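Local coordinates for variant surface glycoprotein MITat 1.13 (Trypanosoma brucei, PDB 6Z8H) that probably forms the dense surface coat of the parasite, whose serial replacement by antigenically distinct relatives lets the trypanosome evade the host immune response, at residues A[289-294]-A[330-335]; A[327-330]-A[335-338]. All coordinates share one frame; numbering follows the deposited sequence.

Interaction 1: A[289-294]-A[330-335]; sequences AVRANP and GREGSE
Arg291 and Glu332 form a salt bridge on the surface of the A-type variant surface glycoprotein fold, joining helix 287-291 to the loop that links helices 318-329 and 336-345. Arg291 NH2 lies 3.3 Å from Glu332 OE1 and 3.5 Å from Glu332 OE2, but OE1 sits well out of the guanidinium plane and no N-H points at it, which leaves a charge pairing without a directed bond. The guanidinium and carboxylate planes are 38° apart. Arg291 reaches the acid through a chain bent at chi3 (-70°), while Glu332 folds at chi2 (-106°), bringing its carboxylate nearer the arginine than its CB direction alone would suggest.

The loop backbone behind the acid is held from within by a hydrogen bond from Gly333 N to Gly330 O and from helix 318-329 by Asn326 OD1, which accepts the N-H of Glu332. On the arginine side, Val290 packs on Leu87 and Ile94 of helix 78-129, while Asn293 caps the next helix, its OD1 accepting from Lys295 N, and its ND2 hydrogen-bonds Asp93 OD2. Further along the loop, Ser334 OG and Ser334 N both hydrogen-bond to Arg331 O from the same face of its carbonyl plane, OG at 2.9 Å and N at 3.0 Å.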
loop_
_atom_site.group_PDB
_atom_site.type_symbol
_atom_site.label_atom_id
_atom_site.label_comp_id
_atom_site.label_asym_id
_atom_site.label_seq_id
_atom_site.Cartn_x
_atom_site.Cartn_y
_atom_site.Cartn_z
ATOM N N ALA A 289 -20.352 2.303 -22.945
ATOM C CA ALA A 289 -20.753 2.176 -21.553
ATOM C C ALA A 289 -22.088 2.857 -21.296
ATOM O O ALA A 289 -22.833 2.440 -20.403
ATOM C CB ALA A 289 -19.703 2.815 -20.647
ATOM N N VAL A 290 -22.401 3.909 -22.048
ATOM C CA VAL A 290 -23.655 4.644 -21.892
ATOM C C VAL A 290 -24.779 4.023 -22.707
ATOM O O VAL A 290 -25.907 3.898 -22.218
ATOM C CB VAL A 290 -23.417 6.109 -22.303
ATOM C CG1 VAL A 290 -24.699 6.824 -22.393
ATOM C CG2 VAL A 290 -22.476 6.783 -21.326
ATOM N N ARG A 291 -24.493 3.646 -23.950
ATOM C CA ARG A 291 -25.484 3.224 -24.978
ATOM C C ARG A 291 -26.277 2.008 -24.503
ATOM O O ARG A 291 -27.384 1.794 -25.036
ATOM C CB ARG A 291 -24.783 2.944 -26.312
ATOM C CG ARG A 291 -24.910 1.513 -26.818
ATOM C CD ARG A 291 -23.934 1.217 -27.941
ATOM N NE ARG A 291 -24.271 1.911 -29.175
ATOM C CZ ARG A 291 -25.274 1.573 -29.979
ATOM N NH1 ARG A 291 -26.047 0.545 -29.675
ATOM N NH2 ARG A 291 -25.500 2.265 -31.081
ATOM N N ALA A 292 -25.746 1.240 -23.551
ATOM C CA ALA A 292 -26.428 0.039 -23.089
ATOM C C ALA A 292 -27.404 0.322 -21.959
ATOM O O ALA A 292 -28.284 -0.507 -21.698
ATOM C CB ALA A 292 -25.406 -1.010 -22.646
ATOM N N ASN A 293 -27.310 1.486 -21.338
ATOM C CA ASN A 293 -28.082 1.748 -20.143
ATOM C C ASN A 293 -29.538 2.023 -20.496
ATOM O O ASN A 293 -29.821 2.898 -21.329
ATOM C CB ASN A 293 -27.490 2.913 -19.370
ATOM C CG ASN A 293 -27.996 2.963 -17.954
ATOM O OD1 ASN A 293 -29.206 2.924 -17.698
ATOM N ND2 ASN A 293 -27.087 3.073 -17.031
ATOM N N PRO A 294 -30.482 1.277 -19.917
ATOM C CA PRO A 294 -31.902 1.573 -20.164
ATOM C C PRO A 294 -32.277 3.024 -19.921
ATOM O O PRO A 294 -33.119 3.569 -20.644
ATOM C CB PRO A 294 -32.632 0.623 -19.199
ATOM C CG PRO A 294 -31.669 -0.468 -18.946
ATOM C CD PRO A 294 -30.308 0.164 -18.966
ATOM N N GLY A 330 -23.883 11.335 -33.640
ATOM C CA GLY A 330 -23.328 10.710 -34.812
ATOM C C GLY A 330 -23.811 9.280 -34.954
ATOM O O GLY A 330 -24.326 8.668 -34.019
ATOM N N ARG A 331 -23.620 8.738 -36.159
ATOM C CA ARG A 331 -24.119 7.403 -36.476
ATOM C C ARG A 331 -23.563 6.389 -35.479
ATOM O O ARG A 331 -22.344 6.253 -35.333
ATOM C CB ARG A 331 -23.740 7.021 -37.913
ATOM C CG ARG A 331 -24.256 5.663 -38.339
ATOM C CD ARG A 331 -24.231 5.512 -39.857
ATOM N NE ARG A 331 -25.056 6.523 -40.516
ATOM C CZ ARG A 331 -26.371 6.417 -40.699
ATOM N NH1 ARG A 331 -27.020 5.343 -40.268
ATOM N NH2 ARG A 331 -27.043 7.389 -41.307
ATOM N N GLU A 332 -24.467 5.689 -34.787
ATOM C CA GLU A 332 -24.115 4.748 -33.717
ATOM C C GLU A 332 -23.126 5.345 -32.704
ATOM O O GLU A 332 -22.263 4.646 -32.158
ATOM C CB GLU A 332 -23.615 3.419 -34.282
ATOM C CG GLU A 332 -24.672 2.659 -35.084
ATOM C CD GLU A 332 -25.237 1.459 -34.339
ATOM O OE1 GLU A 332 -24.430 0.679 -33.775
ATOM O OE2 GLU A 332 -26.482 1.296 -34.320
ATOM N N GLY A 333 -23.260 6.641 -32.426
ATOM C CA GLY A 333 -22.424 7.279 -31.429
ATOM C C GLY A 333 -21.003 7.539 -31.861
ATOM O O GLY A 333 -20.141 7.769 -31.011
ATOM N N SER A 334 -20.728 7.509 -33.167
ATOM C CA SER A 334 -19.369 7.674 -33.666
ATOM C C SER A 334 -18.810 9.066 -33.409
ATOM O O SER A 334 -17.591 9.251 -33.473
ATOM C CB SER A 334 -19.351 7.396 -35.170
ATOM O OG SER A 334 -20.264 8.233 -35.847
ATOM N N GLU A 335 -19.659 10.046 -33.109
ATOM C CA GLU A 335 -19.207 11.403 -32.850
ATOM C C GLU A 335 -19.313 11.764 -31.370
ATOM O O GLU A 335 -19.205 12.933 -31.023
ATOM C CB GLU A 335 -19.973 12.404 -33.727
ATOM C CG GLU A 335 -19.819 12.170 -35.217
ATOM C CD GLU A 335 -20.339 13.314 -36.068
ATOM O OE1 GLU A 335 -21.373 13.919 -35.715
ATOM O OE2 GLU A 335 -19.713 13.608 -37.110
#

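Interaction 2: A[327-330]-A[335-338]; sequences SAYG and EYNT
Glu335, the N-cap residue of helix 336-345, donates its backbone N-H to Tyr329 O at the end of helix 318-329, with an N...O distance of 2.9 Å and an N-H...O angle of 143°. This closes a tight helix-loop-helix turn in the A-type N-terminal region. The Glu335 side chain lies alongside Gly330, with CG 3.8 Å from Gly330 CA; its CG stands anti to the carbonyl carbon (chi1 -60°) and the chain then runs extended. Gly330, against which it lies, has positive phi. A water bound to Ser327 O at 2.8 Å also reaches Glu335 OE1, though weakly, at 3.4 Å.

Tyr336 N lies close to the same carbonyl but at a poor angle for bonding. With CG opposite the backbone N (chi1 179°), the Tyr336 ring runs beside Tyr329, whose CD1 meets its edge near the ring plane, 4.3 Å from Tyr336 CD1. Phe287 touches both tyrosine rings, and Leu87 of helix 78-129 packs against both side chains. The hydroxyls hydrogen-bond to backbone carbonyls, Tyr329 OH to Lys83 O and Tyr336 OH to Ile284 O. The hydroxyls of these two buried tyrosines are thus satisfied by main-chain carbonyls, while their rings pack against apolar neighbours.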
loop_
_atom_site.group_PDB
_atom_site.type_symbol
_atom_site.label_atom_id
_atom_site.label_comp_id
_atom_site.label_asym_id
_atom_site.label_seq_id
_atom_site.Cartn_x
_atom_site.Cartn_y
_atom_site.Cartn_z
ATOM N N SER A 327 -28.711 11.110 -34.786
ATOM C CA SER A 327 -28.716 12.560 -34.979
ATOM C C SER A 327 -27.987 13.264 -33.847
ATOM O O SER A 327 -27.295 14.271 -34.063
ATOM C CB SER A 327 -30.157 13.073 -35.052
ATOM O OG SER A 327 -30.794 12.624 -36.230
ATOM N N ALA A 328 -28.126 12.748 -32.632
ATOM C CA ALA A 328 -27.573 13.446 -31.486
ATOM C C ALA A 328 -26.093 13.164 -31.292
ATOM O O ALA A 328 -25.366 14.053 -30.840
ATOM C CB ALA A 328 -28.320 13.065 -30.206
ATOM N N TYR A 329 -25.629 11.951 -31.602
ATOM C CA TYR A 329 -24.280 11.540 -31.231
ATOM C C TYR A 329 -23.454 11.058 -32.417
ATOM O O TYR A 329 -22.396 10.474 -32.213
ATOM C CB TYR A 329 -24.317 10.456 -30.127
ATOM C CG TYR A 329 -25.231 10.785 -28.984
ATOM C CD1 TYR A 329 -24.900 11.781 -28.096
ATOM C CD2 TYR A 329 -26.425 10.104 -28.789
ATOM C CE1 TYR A 329 -25.770 12.148 -27.077
ATOM C CE2 TYR A 329 -27.273 10.439 -27.772
ATOM C CZ TYR A 329 -26.917 11.427 -26.866
ATOM O OH TYR A 329 -27.819 11.783 -25.855
ATOM N N GLY A 330 -23.883 11.335 -33.640
ATOM C CA GLY A 330 -23.328 10.710 -34.812
ATOM C C GLY A 330 -23.811 9.280 -34.954
ATOM O O GLY A 330 -24.326 8.668 -34.019
ATOM N N GLU A 335 -19.659 10.046 -33.109
ATOM C CA GLU A 335 -19.207 11.403 -32.850
ATOM C C GLU A 335 -19.313 11.764 -31.370
ATOM O O GLU A 335 -19.205 12.933 -31.023
ATOM C CB GLU A 335 -19.973 12.404 -33.727
ATOM C CG GLU A 335 -19.819 12.170 -35.217
ATOM C CD GLU A 335 -20.339 13.314 -36.068
ATOM O OE1 GLU A 335 -21.373 13.919 -35.715
ATOM O OE2 GLU A 335 -19.713 13.608 -37.110
ATOM N N TYR A 336 -19.509 10.776 -30.492
ATOM C CA TYR A 336 -19.724 11.052 -29.072
ATOM C C TYR A 336 -18.554 11.806 -28.457
ATOM O O TYR A 336 -18.753 12.674 -27.595
ATOM C CB TYR A 336 -19.941 9.730 -28.331
ATOM C CG TYR A 336 -20.165 9.809 -26.835
ATOM C CD1 TYR A 336 -21.243 10.507 -26.308
ATOM C CD2 TYR A 336 -19.312 9.149 -25.949
ATOM C CE1 TYR A 336 -21.459 10.562 -24.950
ATOM C CE2 TYR A 336 -19.531 9.195 -24.590
ATOM C CZ TYR A 336 -20.604 9.915 -24.093
ATOM O OH TYR A 336 -20.838 9.969 -22.756
ATOM N N ASN A 337 -17.332 11.488 -28.884
ATOM C CA ASN A 337 -16.137 12.158 -28.394
ATOM C C ASN A 337 -15.668 13.280 -29.309
ATOM O O ASN A 337 -15.220 14.325 -28.822
ATOM C CB ASN A 337 -15.017 11.133 -28.229
ATOM C CG ASN A 337 -15.410 9.990 -27.295
ATOM O OD1 ASN A 337 -15.676 8.868 -27.757
ATOM N ND2 ASN A 337 -15.481 10.275 -25.975
ATOM N N THR A 338 -15.776 13.102 -30.630
ATOM C CA THR A 338 -15.280 14.122 -31.543
ATOM C C THR A 338 -16.197 15.336 -31.614
ATOM O O THR A 338 -15.728 16.416 -31.987
ATOM C CB THR A 338 -15.077 13.536 -32.940
ATOM O OG1 THR A 338 -16.294 12.920 -33.388
ATOM C CG2 THR A 338 -13.957 12.513 -32.930
HETATM O O HOH W 1 -24.645 14.471 -35.089
#

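Overall arrangement
Both interactions involve the connection between helices 318-329 and 336-345, at the same end of the elongated molecule, and they share Gly330 and Glu335. Interaction 2 is the buried contact: it joins the two helix ends across the loop through a backbone bond and aromatic packing. Interaction 1 lies at the surface and ties the loop to helix 287-291 through opposite charges alone, burying about half as much area. Their centres are about 8 Å apart, and they touch where Val290 CG2 packs 3.9 Å from Tyr336 OH. Side chains from the segments of both contacts pack on helix 78-129.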